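Local structure of tumor necrosis factor ligand superfamily member 9 (Mus musculus, 6MKB) at residues 11-16 with 157-162; 64-69 with 101-106; 69-74 with 148-153; 81-86 with 133-138. The protein is a TNF-family cytokine that binds the receptor TNFRSF9 (4-1BB) and induces proliferation of activated peripheral blood T cells. All coordinates share one frame; numbering follows the deposited sequence.

How the contacts relate
All four contacts lie in the TNF homology domain, in the extracellular region of the ligand, built as a jelly-roll β-sandwich. Contact 1 joins the first and last strands, 10-15 and 149-166, so the segments of the others fall between its own. Contact 3 pairs strands 58-70 and 149-166 in the same sheet, its centre about 20 Å from that of contact 1. Contact 4, whose segments fall between those of contact 3, pairs strands 80-90 and 129-140 in the facing sheet. Contact 2, whose segments alternate along the chain with those of contacts 3 and 4, is centred about 8 Å from contact 4 and 12 Å from contact 3. Two contacts thus build one layer, one the other, and contact 2 packs them together.

Contact 1. Residues 11-16 with 157-162; sequences AKLLAK and TSFGLF
Strands 11-15 and 158-162 run antiparallel, their axes 4.5 Å apart at closest approach and 169° between directions, with Leu13/Phe159 and Ala11/Leu161 as the hydrogen-bonded pairs. Leu13 N gives the shortest bond, 2.7 Å to Phe159 O, lying nearly along the C=O axis, while Phe159 N returns a bond to Leu13 O from above the carbonyl plane. Beyond the last bridge, Ala15 N donates almost straight (174°) to Thr157 O at 2.8 Å. Side chains alternate between the two faces. On the one carrying Ala11, Leu13, Phe159 and Leu161, Leu13 and Phe159 lie side by side and point the same way, Leu13 CD1 meeting ring atom CD2 of Phe159 at 4.1 Å. The small Ala11 sets its CB 4.2 Å from Leu161 CD1. This face turns to the core, where Phe159 also meets Trp28 and Val133. On the other face Lys12 runs extended alongside the small Ser158, its CE 3.7 Å from Ser158 CB, and Leu14, directly across from Ser158, reaches the same CB with CD2. Gly160 CA makes a CA-H...O contact with Ala11 O at 3.1 Å; a CB here would collide with that oxygen, so glycine suits the place. Thr157 turns its OG1 to Lys67 N on the next strand. Main-chain bonds therefore satisfy the buried peptide groups between the first and last strands, leaving one face to pack hydrophobically in the core, while Lys12 and Phe162 meet the second subunit, against Leu122 and Phe162 of that chain respectively.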
loop_
_atom_site.group_PDB
_atom_site.type_symbol
_atom_site.label_atom_id
_atom_site.label_comp_id
_atom_site.label_asym_id
_atom_site.label_seq_id
_atom_site.Cartn_x
_atom_site.Cartn_y
_atom_site.Cartn_z
ATOM N N ALA B 11 13.833 2.394 -3.821
ATOM C CA ALA B 11 14.165 2.980 -2.523
ATOM C C ALA B 11 13.066 2.681 -1.509
ATOM O O ALA B 11 11.892 2.681 -1.863
ATOM C CB ALA B 11 14.369 4.478 -2.648
ATOM N N LYS B 12 13.452 2.408 -0.265
ATOM C CA LYS B 12 12.548 2.203 0.869
ATOM C C LYS B 12 13.211 2.784 2.096
ATOM O O LYS B 12 14.104 2.156 2.670
ATOM C CB LYS B 12 12.146 0.724 1.084
ATOM C CG LYS B 12 10.997 0.585 2.087
ATOM C CD LYS B 12 10.650 -0.861 2.457
ATOM C CE LYS B 12 9.826 -0.844 3.723
ATOM N NZ LYS B 12 9.271 -2.171 4.059
ATOM N N LEU B 13 12.823 4.016 2.443
ATOM C CA LEU B 13 13.332 4.770 3.592
ATOM C C LEU B 13 12.493 4.457 4.801
ATOM O O LEU B 13 11.316 4.178 4.649
ATOM C CB LEU B 13 13.344 6.293 3.313
ATOM C CG LEU B 13 14.059 6.744 2.034
ATOM C CD1 LEU B 13 13.948 8.222 1.850
ATOM C CD2 LEU B 13 15.504 6.334 2.016
ATOM N N LEU B 14 13.096 4.477 5.994
ATOM C CA LEU B 14 12.411 4.184 7.259
ATOM C C LEU B 14 12.459 5.427 8.111
ATOM O O LEU B 14 13.512 6.043 8.248
ATOM C CB LEU B 14 13.033 2.966 7.979
ATOM C CG LEU B 14 13.166 1.651 7.177
ATOM C CD1 LEU B 14 13.779 0.579 8.046
ATOM C CD2 LEU B 14 11.816 1.162 6.640
ATOM N N ALA B 15 11.299 5.848 8.612
ATOM C CA ALA B 15 11.162 7.098 9.342
ATOM C C ALA B 15 11.919 7.100 10.659
ATOM O O ALA B 15 11.862 6.129 11.417
ATOM C CB ALA B 15 9.685 7.393 9.588
ATOM N N LYS B 16 12.612 8.214 10.938
ATOM C CA LYS B 16 13.261 8.430 12.228
ATOM C C LYS B 16 12.149 8.553 13.274
ATOM O O LYS B 16 11.012 8.894 12.925
ATOM C CB LYS B 16 14.148 9.669 12.192
ATOM C CG LYS B 16 15.493 9.435 11.524
ATOM C CD LYS B 16 16.428 10.591 11.804
ATOM C CE LYS B 16 17.709 10.512 11.012
ATOM N NZ LYS B 16 18.651 11.610 11.359
ATOM N N THR B 157 7.409 3.439 10.073
ATOM C CA THR B 157 6.768 4.089 8.947
ATOM C C THR B 157 7.815 4.119 7.801
ATOM O O THR B 157 9.016 4.283 8.043
ATOM C CB THR B 157 6.288 5.475 9.431
ATOM O OG1 THR B 157 5.199 5.287 10.347
ATOM C CG2 THR B 157 5.907 6.447 8.290
ATOM N N SER B 158 7.362 3.885 6.581
ATOM C CA SER B 158 8.253 3.842 5.436
ATOM C C SER B 158 7.720 4.667 4.266
ATOM O O SER B 158 6.529 4.979 4.160
ATOM C CB SER B 158 8.484 2.402 4.992
ATOM O OG SER B 158 7.262 1.797 4.585
ATOM N N PHE B 159 8.648 5.056 3.411
ATOM C CA PHE B 159 8.387 5.795 2.203
ATOM C C PHE B 159 9.394 5.334 1.175
ATOM O O PHE B 159 10.559 5.096 1.508
ATOM C CB PHE B 159 8.455 7.301 2.482
ATOM C CG PHE B 159 8.884 8.242 1.383
ATOM C CD1 PHE B 159 8.137 8.356 0.210
ATOM C CD2 PHE B 159 9.951 9.118 1.577
ATOM C CE1 PHE B 159 8.523 9.252 -0.802
ATOM C CE2 PHE B 159 10.305 10.048 0.593
ATOM C CZ PHE B 159 9.597 10.103 -0.595
ATOM N N GLY B 160 8.923 5.165 -0.050
ATOM C CA GLY B 160 9.787 4.782 -1.156
ATOM C C GLY B 160 9.135 4.878 -2.517
ATOM O O GLY B 160 8.034 5.415 -2.654
ATOM N N LEU B 161 9.831 4.352 -3.525
ATOM C CA LEU B 161 9.403 4.327 -4.926
ATOM C C LEU B 161 10.250 3.372 -5.714
ATOM O O LEU B 161 11.285 2.892 -5.229
ATOM C CB LEU B 161 9.409 5.725 -5.630
ATOM C CG LEU B 161 10.528 6.766 -5.334
ATOM C CD1 LEU B 161 11.891 6.244 -5.610
ATOM C CD2 LEU B 161 10.361 7.963 -6.185
ATOM N N PHE B 162 9.785 3.072 -6.925
ATOM C CA PHE B 162 10.493 2.262 -7.883
ATOM C C PHE B 162 10.124 2.656 -9.300
ATOM O O PHE B 162 8.975 2.974 -9.568
ATOM C CB PHE B 162 10.310 0.763 -7.663
ATOM C CG PHE B 162 8.968 0.163 -7.377
ATOM C CD1 PHE B 162 8.141 -0.246 -8.416
ATOM C CD2 PHE B 162 8.606 -0.186 -6.069
ATOM C CE1 PHE B 162 6.941 -0.941 -8.144
ATOM C CE2 PHE B 162 7.410 -0.874 -5.802
ATOM C CZ PHE B 162 6.598 -1.268 -6.837
#

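Contact 2. Residues 64-69 with 101-106. With NA (sodium ion), chain O.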
loop_
_atom_site.group_PDB
_atom_site.type_symbol
_atom_site.label_atom_id
_atom_site.label_comp_id
_atom_site.label_asym_id
_atom_site.label_seq_id
_atom_site.Cartn_x
_atom_site.Cartn_y
_atom_site.Cartn_z
ATOM N N LEU B 64 3.767 4.872 0.472
ATOM C CA LEU B 64 3.771 5.350 1.846
ATOM C C LEU B 64 3.147 4.300 2.713
ATOM O O LEU B 64 2.112 3.737 2.344
ATOM C CB LEU B 64 2.990 6.652 2.005
ATOM C CG LEU B 64 3.522 7.906 1.315
ATOM C CD1 LEU B 64 2.450 9.039 1.344
ATOM C CD2 LEU B 64 4.821 8.392 1.969
ATOM N N GLU B 65 3.758 4.041 3.876
ATOM C CA GLU B 65 3.192 3.124 4.849
ATOM C C GLU B 65 3.293 3.742 6.238
ATOM O O GLU B 65 4.392 3.921 6.744
ATOM C CB GLU B 65 3.862 1.761 4.794
ATOM C CG GLU B 65 3.166 0.777 5.720
ATOM C CD GLU B 65 3.559 -0.668 5.532
ATOM O OE1 GLU B 65 3.042 -1.508 6.301
ATOM O OE2 GLU B 65 4.379 -0.963 4.631
ATOM N N LEU B 66 2.148 4.145 6.795
ATOM C CA LEU B 66 2.038 4.749 8.105
ATOM C C LEU B 66 1.837 3.682 9.149
ATOM O O LEU B 66 0.918 2.864 9.033
ATOM C CB LEU B 66 0.876 5.751 8.159
ATOM C CG LEU B 66 0.609 6.459 9.513
ATOM C CD1 LEU B 66 1.812 7.310 9.953
ATOM C CD2 LEU B 66 -0.627 7.352 9.424
ATOM N N LYS B 67 2.704 3.694 10.169
ATOM C CA LYS B 67 2.591 2.791 11.306
ATOM C C LYS B 67 2.491 3.659 12.553
ATOM O O LYS B 67 3.484 4.250 12.968
ATOM C CB LYS B 67 3.726 1.762 11.356
ATOM C CG LYS B 67 3.681 0.776 10.193
ATOM C CD LYS B 67 4.564 -0.416 10.484
ATOM C CE LYS B 67 4.686 -1.335 9.300
ATOM N NZ LYS B 67 5.709 -2.383 9.533
ATOM N N LEU B 68 1.256 3.847 13.049
ATOM C CA LEU B 68 0.963 4.641 14.239
ATOM C C LEU B 68 0.939 3.762 15.430
ATOM O O LEU B 68 0.069 2.891 15.515
ATOM C CB LEU B 68 -0.413 5.329 14.132
ATOM C CG LEU B 68 -0.576 6.650 13.473
ATOM C CD1 LEU B 68 -1.987 7.124 13.718
ATOM C CD2 LEU B 68 0.416 7.670 14.003
ATOM N N SER B 69 1.834 4.001 16.369
ATOM C CA SER B 69 1.911 3.219 17.599
ATOM C C SER B 69 1.253 3.962 18.752
ATOM O O SER B 69 1.618 5.117 19.003
ATOM C CB SER B 69 3.360 2.901 17.934
ATOM O OG SER B 69 3.928 2.055 16.949
ATOM N N LEU B 101 -1.947 9.875 2.538
ATOM C CA LEU B 101 -2.415 8.689 3.230
ATOM C C LEU B 101 -3.033 9.202 4.509
ATOM O O LEU B 101 -2.305 9.724 5.352
ATOM C CB LEU B 101 -1.226 7.719 3.474
ATOM C CG LEU B 101 -1.423 6.500 4.423
ATOM C CD1 LEU B 101 -2.666 5.689 4.070
ATOM C CD2 LEU B 101 -0.238 5.570 4.359
ATOM N N THR B 102 -4.369 9.125 4.636
ATOM C CA THR B 102 -5.067 9.623 5.820
ATOM C C THR B 102 -5.718 8.466 6.594
ATOM O O THR B 102 -6.245 7.522 6.008
ATOM C CB THR B 102 -6.080 10.698 5.425
ATOM O OG1 THR B 102 -5.423 11.655 4.603
ATOM C CG2 THR B 102 -6.687 11.429 6.620
ATOM N N VAL B 103 -5.626 8.542 7.923
ATOM C CA VAL B 103 -6.235 7.630 8.899
ATOM C C VAL B 103 -7.218 8.458 9.730
ATOM O O VAL B 103 -6.828 9.420 10.382
ATOM C CB VAL B 103 -5.200 6.912 9.776
ATOM C CG1 VAL B 103 -5.876 6.037 10.829
ATOM C CG2 VAL B 103 -4.230 6.104 8.926
ATOM N N GLU B 104 -8.485 8.103 9.670
ATOM C CA GLU B 104 -9.534 8.800 10.417
ATOM C C GLU B 104 -9.767 8.064 11.720
ATOM O O GLU B 104 -9.901 6.832 11.725
ATOM C CB GLU B 104 -10.816 8.909 9.582
ATOM C CG GLU B 104 -10.931 10.242 8.862
ATOM C CD GLU B 104 -11.762 10.297 7.604
ATOM O OE1 GLU B 104 -12.891 9.756 7.604
ATOM O OE2 GLU B 104 -11.287 10.900 6.617
ATOM N N LEU B 105 -9.758 8.798 12.836
ATOM C CA LEU B 105 -9.993 8.196 14.147
ATOM C C LEU B 105 -11.373 8.621 14.646
ATOM O O LEU B 105 -11.575 9.798 14.874
ATOM C CB LEU B 105 -8.876 8.581 15.135
ATOM C CG LEU B 105 -7.449 8.118 14.816
ATOM C CD1 LEU B 105 -6.415 8.839 15.684
ATOM C CD2 LEU B 105 -7.299 6.626 15.019
ATOM N N PHE B 106 -12.343 7.673 14.711
ATOM C CA PHE B 106 -13.752 7.874 15.136
ATOM C C PHE B 106 -14.112 6.940 16.269
ATOM O O PHE B 106 -13.733 5.781 16.191
ATOM C CB PHE B 106 -14.781 7.586 14.011
ATOM C CG PHE B 106 -14.646 8.287 12.704
ATOM C CD1 PHE B 106 -15.080 9.604 12.555
ATOM C CD2 PHE B 106 -14.232 7.597 11.577
ATOM C CE1 PHE B 106 -14.999 10.251 11.316
ATOM C CE2 PHE B 106 -14.175 8.230 10.338
ATOM C CZ PHE B 106 -14.524 9.564 10.224
HETATM NA NA NA O . 5.193 3.292 14.924
#
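Apolar packing carries this contact. Strands 64-69 and 101-105 belong to opposite layers of the jelly-roll sandwich, their axes 8.4 Å apart and inclined at 30°, too far for backbone pairing. Leu101 bridges the gap: with CG anti to its backbone N (chi1 169°), it reaches across the core and sets one methyl, CD2, against the main chain of the other strand, 3.6 Å from Leu64 O and 3.7 Å from Leu66 N. Leu101 CD2 also lies 4.0 Å from Leu66 CB. It touches the CB of Leu64 as well, and so rests between two successive inward-pointing residues. Further along, Leu66, also with CG anti to its N, crosses Val103 obliquely, and Leu66 CD2 meets Val103 CG2 at 3.8 Å. Branched aliphatic side chains suit these places because they fill the interior without bringing polar groups into it. The polar interactions belong to other surfaces. A sodium ion is bound by a main-chain carbonyl, Lys67 O, at 2.8 Å and by Ser69 OG at 2.7 Å, and Asn155 O is the third protein ligand. Thr102, whose CB points away from the core, hydrogen-bonds through OG1 to Ser84 OG. Alternation of the side chains thus turns Leu64, Leu66 and Leu68 inward and leaves Ser69 and Thr102 to polar partners, so that leucine and valine join the layers by dispersion and hydrophobic burial, which depends on shape rather than on bond direction.

Contact 3. Residues 69-74 with 148-153. With NA (sodium ion), chain O.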
loop_
_atom_site.group_PDB
_atom_site.type_symbol
_atom_site.label_atom_id
_atom_site.label_comp_id
_atom_site.label_asym_id
_atom_site.label_seq_id
_atom_site.Cartn_x
_atom_site.Cartn_y
_atom_site.Cartn_z
ATOM N N SER B 69 1.834 4.001 16.369
ATOM C CA SER B 69 1.911 3.219 17.599
ATOM C C SER B 69 1.253 3.962 18.752
ATOM O O SER B 69 1.618 5.117 19.003
ATOM C CB SER B 69 3.360 2.901 17.934
ATOM O OG SER B 69 3.928 2.055 16.949
ATOM N N PRO B 70 0.310 3.313 19.488
ATOM C CA PRO B 70 -0.299 3.985 20.656
ATOM C C PRO B 70 0.687 4.075 21.795
ATOM O O PRO B 70 1.495 3.159 21.966
ATOM C CB PRO B 70 -1.492 3.086 21.010
ATOM C CG PRO B 70 -1.130 1.738 20.498
ATOM C CD PRO B 70 -0.222 1.937 19.312
ATOM N N THR B 71 0.650 5.177 22.558
ATOM C CA THR B 71 1.563 5.369 23.691
ATOM C C THR B 71 0.900 4.964 25.016
ATOM O O THR B 71 -0.300 4.654 25.044
ATOM C CB THR B 71 2.049 6.809 23.761
ATOM O OG1 THR B 71 0.936 7.650 24.040
ATOM C CG2 THR B 71 2.797 7.245 22.518
ATOM N N PHE B 72 1.669 5.004 26.112
ATOM C CA PHE B 72 1.193 4.701 27.463
ATOM C C PHE B 72 -0.078 5.493 27.814
ATOM O O PHE B 72 -0.995 4.916 28.410
ATOM C CB PHE B 72 2.294 4.998 28.502
ATOM C CG PHE B 72 1.907 4.627 29.912
ATOM C CD1 PHE B 72 2.063 3.320 30.377
ATOM C CD2 PHE B 72 1.366 5.573 30.776
ATOM C CE1 PHE B 72 1.681 2.970 31.671
ATOM C CE2 PHE B 72 0.950 5.211 32.050
ATOM C CZ PHE B 72 1.117 3.912 32.491
ATOM N N THR B 73 -0.130 6.805 27.469
ATOM C CA THR B 73 -1.252 7.698 27.800
ATOM C C THR B 73 -2.501 7.433 26.954
ATOM O O THR B 73 -3.565 7.998 27.261
ATOM C CB THR B 73 -0.826 9.166 27.651
ATOM O OG1 THR B 73 -0.319 9.385 26.331
ATOM C CG2 THR B 73 0.192 9.597 28.703
ATOM N N ASN B 74 -2.375 6.614 25.877
ATOM C CA ASN B 74 -3.489 6.307 24.979
ATOM C C ASN B 74 -4.463 5.311 25.620
ATOM O O ASN B 74 -4.078 4.176 25.881
ATOM C CB ASN B 74 -2.968 5.751 23.649
ATOM C CG ASN B 74 -3.983 5.756 22.520
ATOM O OD1 ASN B 74 -5.196 5.625 22.706
ATOM N ND2 ASN B 74 -3.505 5.911 21.306
ATOM N N ASP B 148 -0.614 10.769 22.566
ATOM C CA ASP B 148 -1.228 9.456 22.585
ATOM C C ASP B 148 -0.804 8.560 21.406
ATOM O O ASP B 148 -1.102 7.373 21.418
ATOM C CB ASP B 148 -2.766 9.594 22.680
ATOM C CG ASP B 148 -3.257 9.995 24.081
ATOM O OD1 ASP B 148 -2.402 10.418 24.930
ATOM O OD2 ASP B 148 -4.483 9.870 24.342
ATOM N N TRP B 149 -0.072 9.096 20.429
ATOM C CA TRP B 149 0.423 8.321 19.287
ATOM C C TRP B 149 1.840 8.706 18.985
ATOM O O TRP B 149 2.240 9.835 19.260
ATOM C CB TRP B 149 -0.445 8.519 18.035
ATOM C CG TRP B 149 -1.865 8.047 18.173
ATOM C CD1 TRP B 149 -2.941 8.795 18.528
ATOM C CD2 TRP B 149 -2.353 6.712 17.962
ATOM N NE1 TRP B 149 -4.079 8.026 18.506
ATOM C CE2 TRP B 149 -3.749 6.742 18.158
ATOM C CE3 TRP B 149 -1.751 5.500 17.565
ATOM C CZ2 TRP B 149 -4.559 5.600 17.990
ATOM C CZ3 TRP B 149 -2.549 4.376 17.373
ATOM C CH2 TRP B 149 -3.936 4.431 17.587
ATOM N N GLU B 150 2.602 7.776 18.398
ATOM C CA GLU B 150 4.001 8.006 18.057
ATOM C C GLU B 150 4.406 7.196 16.829
ATOM O O GLU B 150 3.731 6.225 16.452
ATOM C CB GLU B 150 4.916 7.637 19.254
ATOM C CG GLU B 150 5.015 6.137 19.515
ATOM C CD GLU B 150 5.871 5.674 20.672
ATOM O OE1 GLU B 150 5.606 4.563 21.180
ATOM O OE2 GLU B 150 6.802 6.406 21.075
ATOM N N LEU B 151 5.525 7.610 16.219
ATOM C CA LEU B 151 6.171 6.906 15.121
ATOM C C LEU B 151 7.440 6.364 15.697
ATOM O O LEU B 151 8.318 7.152 16.030
ATOM C CB LEU B 151 6.448 7.805 13.883
ATOM C CG LEU B 151 5.300 8.579 13.238
ATOM C CD1 LEU B 151 5.763 9.175 11.920
ATOM C CD2 LEU B 151 4.081 7.696 13.000
ATOM N N SER B 152 7.518 5.052 15.920
ATOM C CA SER B 152 8.706 4.476 16.527
ATOM C C SER B 152 9.156 3.166 15.893
ATOM O O SER B 152 8.369 2.450 15.303
ATOM C CB SER B 152 8.467 4.241 18.016
ATOM O OG SER B 152 7.413 3.321 18.255
ATOM N N TYR B 153 10.430 2.849 16.063
ATOM C CA TYR B 153 11.028 1.578 15.698
ATOM C C TYR B 153 10.636 0.571 16.820
ATOM O O TYR B 153 10.581 1.004 17.973
ATOM C CB TYR B 153 12.553 1.751 15.576
ATOM C CG TYR B 153 13.266 0.454 15.275
ATOM C CD1 TYR B 153 13.432 0.018 13.965
ATOM C CD2 TYR B 153 13.731 -0.366 16.303
ATOM C CE1 TYR B 153 14.042 -1.199 13.685
ATOM C CE2 TYR B 153 14.337 -1.587 16.032
ATOM C CZ TYR B 153 14.490 -1.999 14.719
ATOM O OH TYR B 153 15.072 -3.200 14.420
HETATM NA NA NA O . 5.193 3.292 14.924
#
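The indole of Trp149 has Asn74 ND2 over one face, 3.3 Å above its plane and displaced toward the rim, nearest to CE2. Pro70 CB lies over the same face, and Pro70 CD comes to 3.9 Å from Trp149 CZ3; on the opposite side of the ring plane from Asn74, Leu105 CD1 packs beside NE1 at the rim. The Asn74 amide stands at 81° to the ring, so it presents its nitrogen end rather than stacking. Asn74 ND2 donates to Asp148 O at 2.8 Å, and Thr71 N to that O at 3.0 Å; both arrive from above the carbonyl plane, so one oxygen holds two points of the turn. Asp148 OD1 accepts from Thr73 OG1 at 2.7 Å, met from above the carboxylate plane, which lies 24° from that of the amide. A type I β turn, Thr71 to Asn74, places these donors, while Thr71 OG1 bonds to Arg147 O and its CG2 packs on Glu150. Threonine fits here because it offers a hydroxyl and a methyl to different partners. Next to the turn, Ser69 and Glu150 form an antiparallel hydrogen-bonded pair, with Glu150 N bonded to Ser69 O in the carbonyl plane. The contact lies at an end of the sandwich, joining the end of strand 58-70 and its following turn to the start of strand 149-166; Trp149 and Leu151 pack against Leu68, and no other protein chain of the assembly touches it.

Contact 4. Residues 81-86 with 133-138. With NAG (2-acetamido-2-deoxy-beta-D-glucopyranose), chain F; NAG (2-acetamido-2-deoxy-beta-D-glucopyranose), chain C.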
loop_
_atom_site.group_PDB
_atom_site.type_symbol
_atom_site.label_atom_id
_atom_site.label_comp_id
_atom_site.label_asym_id
_atom_site.label_seq_id
_atom_site.Cartn_x
_atom_site.Cartn_y
_atom_site.Cartn_z
ATOM N N GLY B 81 -10.088 12.328 15.570
ATOM C CA GLY B 81 -9.629 13.236 14.536
ATOM C C GLY B 81 -9.043 12.475 13.367
ATOM O O GLY B 81 -9.662 11.541 12.857
ATOM N N TRP B 82 -7.839 12.868 12.927
ATOM C CA TRP B 82 -7.189 12.239 11.776
ATOM C C TRP B 82 -5.681 12.421 11.781
ATOM O O TRP B 82 -5.165 13.374 12.351
ATOM C CB TRP B 82 -7.776 12.787 10.453
ATOM C CG TRP B 82 -7.738 14.280 10.341
ATOM C CD1 TRP B 82 -8.739 15.155 10.661
ATOM C CD2 TRP B 82 -6.643 15.080 9.862
ATOM N NE1 TRP B 82 -8.337 16.448 10.412
ATOM C CE2 TRP B 82 -7.054 16.433 9.922
ATOM C CE3 TRP B 82 -5.350 14.784 9.394
ATOM C CZ2 TRP B 82 -6.207 17.491 9.559
ATOM C CZ3 TRP B 82 -4.524 15.830 9.008
ATOM C CH2 TRP B 82 -4.948 17.167 9.104
ATOM N N VAL B 83 -4.979 11.488 11.144
ATOM C CA VAL B 83 -3.522 11.521 10.976
ATOM C C VAL B 83 -3.237 11.256 9.500
ATOM O O VAL B 83 -3.808 10.339 8.907
ATOM C CB VAL B 83 -2.747 10.565 11.914
ATOM C CG1 VAL B 83 -1.235 10.777 11.776
ATOM C CG2 VAL B 83 -3.181 10.745 13.365
ATOM N N SER B 84 -2.357 12.064 8.915
ATOM C CA SER B 84 -1.993 12.025 7.515
ATOM C C SER B 84 -0.497 11.980 7.265
ATOM O O SER B 84 0.274 12.599 7.999
ATOM C CB SER B 84 -2.524 13.281 6.848
ATOM O OG SER B 84 -3.547 12.986 5.923
ATOM N N LEU B 85 -0.099 11.287 6.179
ATOM C CA LEU B 85 1.233 11.282 5.559
ATOM C C LEU B 85 1.019 11.950 4.222
ATOM O O LEU B 85 0.258 11.426 3.401
ATOM C CB LEU B 85 1.844 9.885 5.405
ATOM C CG LEU B 85 2.364 9.142 6.645
ATOM C CD1 LEU B 85 3.151 7.939 6.208
ATOM C CD2 LEU B 85 3.227 10.036 7.555
ATOM N N VAL B 86 1.555 13.163 4.051
ATOM C CA VAL B 86 1.340 13.951 2.840
ATOM C C VAL B 86 2.597 13.936 1.986
ATOM O O VAL B 86 3.639 14.392 2.441
ATOM C CB VAL B 86 0.891 15.408 3.185
ATOM C CG1 VAL B 86 0.635 16.222 1.922
ATOM C CG2 VAL B 86 -0.346 15.428 4.092
ATOM N N VAL B 133 8.075 14.024 2.779
ATOM C CA VAL B 133 6.820 13.565 3.370
ATOM C C VAL B 133 6.524 14.366 4.631
ATOM O O VAL B 133 7.340 14.410 5.560
ATOM C CB VAL B 133 6.854 12.036 3.662
ATOM C CG1 VAL B 133 5.528 11.540 4.269
ATOM C CG2 VAL B 133 7.204 11.247 2.401
ATOM N N GLY B 134 5.346 14.955 4.664
ATOM C CA GLY B 134 4.883 15.701 5.819
ATOM C C GLY B 134 3.928 14.901 6.674
ATOM O O GLY B 134 3.029 14.222 6.170
ATOM N N LEU B 135 4.154 14.938 7.977
ATOM C CA LEU B 135 3.237 14.357 8.934
ATOM C C LEU B 135 2.180 15.452 9.264
ATOM O O LEU B 135 2.554 16.581 9.561
ATOM C CB LEU B 135 4.004 13.877 10.183
ATOM C CG LEU B 135 3.146 13.410 11.395
ATOM C CD1 LEU B 135 2.389 12.101 11.100
ATOM C CD2 LEU B 135 3.999 13.289 12.643
ATOM N N ARG B 136 0.887 15.137 9.136
ATOM C CA ARG B 136 -0.219 16.045 9.478
ATOM C C ARG B 136 -1.153 15.356 10.468
ATOM O O ARG B 136 -1.380 14.150 10.360
ATOM C CB ARG B 136 -1.025 16.514 8.234
ATOM C CG ARG B 136 -0.318 17.481 7.270
ATOM C CD ARG B 136 0.415 18.599 7.986
ATOM N NE ARG B 136 1.848 18.486 7.699
ATOM C CZ ARG B 136 2.557 19.398 7.053
ATOM N NH1 ARG B 136 2.000 20.546 6.688
ATOM N NH2 ARG B 136 3.853 19.208 6.837
ATOM N N ALA B 137 -1.684 16.104 11.446
ATOM C CA ALA B 137 -2.598 15.537 12.432
ATOM C C ALA B 137 -3.443 16.607 13.132
ATOM O O ALA B 137 -2.946 17.672 13.488
ATOM C CB ALA B 137 -1.825 14.723 13.475
ATOM N N TYR B 138 -4.725 16.309 13.306
ATOM C CA TYR B 138 -5.673 17.069 14.090
ATOM C C TYR B 138 -6.277 16.090 15.090
ATOM O O TYR B 138 -7.030 15.203 14.691
ATOM C CB TYR B 138 -6.745 17.766 13.239
ATOM C CG TYR B 138 -7.833 18.406 14.084
ATOM C CD1 TYR B 138 -7.520 19.335 15.078
ATOM C CD2 TYR B 138 -9.171 18.055 13.917
ATOM C CE1 TYR B 138 -8.508 19.895 15.884
ATOM C CE2 TYR B 138 -10.173 18.637 14.694
ATOM C CZ TYR B 138 -9.838 19.566 15.672
ATOM O OH TYR B 138 -10.813 20.153 16.448
HETATM C C1 NAG F . -7.078 22.098 12.391
HETATM C C2 NAG F . -8.429 21.546 11.929
HETATM C C3 NAG F . -9.591 22.445 12.375
HETATM C C4 NAG F . -9.534 22.779 13.869
HETATM C C5 NAG F . -8.147 23.321 14.247
HETATM C C6 NAG F . -7.983 23.475 15.758
HETATM C C7 NAG F . -8.707 20.199 9.882
HETATM C C8 NAG F . -8.537 20.218 8.389
HETATM N N2 NAG F . -8.412 21.349 10.489
HETATM O O3 NAG F . -10.842 21.810 12.089
HETATM O O4 NAG F . -10.571 23.725 14.181
HETATM O O5 NAG F . -7.113 22.442 13.786
HETATM O O6 NAG F . -6.600 23.641 16.069
HETATM O O7 NAG F . -9.101 19.199 10.466
HETATM C C1 NAG C . -1.993 20.522 11.950
HETATM C C2 NAG C . -2.472 21.186 13.240
HETATM C C3 NAG C . -3.990 21.038 13.345
HETATM C C4 NAG C . -4.733 21.470 12.077
HETATM C C5 NAG C . -4.107 20.842 10.835
HETATM C C6 NAG C . -4.695 21.387 9.540
HETATM C C7 NAG C . -1.138 20.948 15.320
HETATM C C8 NAG C . -0.348 19.911 16.051
HETATM N N2 NAG C . -1.900 20.460 14.350
HETATM O O3 NAG C . -4.468 21.759 14.493
HETATM O O4 NAG C . -6.107 21.083 12.164
HETATM O O5 NAG C . -2.688 21.064 10.819
HETATM O O6 NAG C . -4.359 20.450 8.513
HETATM O O7 NAG C . -1.071 22.120 15.637
#
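Trp82 lays one face of its indole over Tyr138 CB, which sits 3.3 Å above the ring plane toward the rim. The pair lies on the outward face of the jelly-roll sandwich, where strands 82-86 and 133-138 run antiparallel with regular bridges from Trp82/Tyr138 to Val86/Gly134. Three hydrogen-bonded pairs each make two bonds; Arg136 N to Ser84 O is among the straightest, at 175°. Arg136 lies beside Trp82, its CB in plane at the ring edge, 3.6 Å from Trp82 CZ3. Its chain bends at chi2 and chi3, bringing NE back to Leu135 O, and the side chains of Arg136 and Val86 cross at about a right angle, with Arg136 CG against Val86 CG2. Gly134, opposite Val86, leaves space that Arg136 NH2 uses. The other face is purely aliphatic: Val83 CG1 meets Leu135 CD1 at 3.9 Å, and Leu85 CD2 meets the same methyl, with Leu66 and Leu68 beyond in the core. Branched residues suit that inner side, whereas the aromatic residues outside receive the Asn23 glycan. Ala137 O accepts from N2 of the chain C sugar, and the chain F sugar lies over one face of Tyr138. O7 of the chain F sugar accepts from Trp82 NE1 at 2.9 Å.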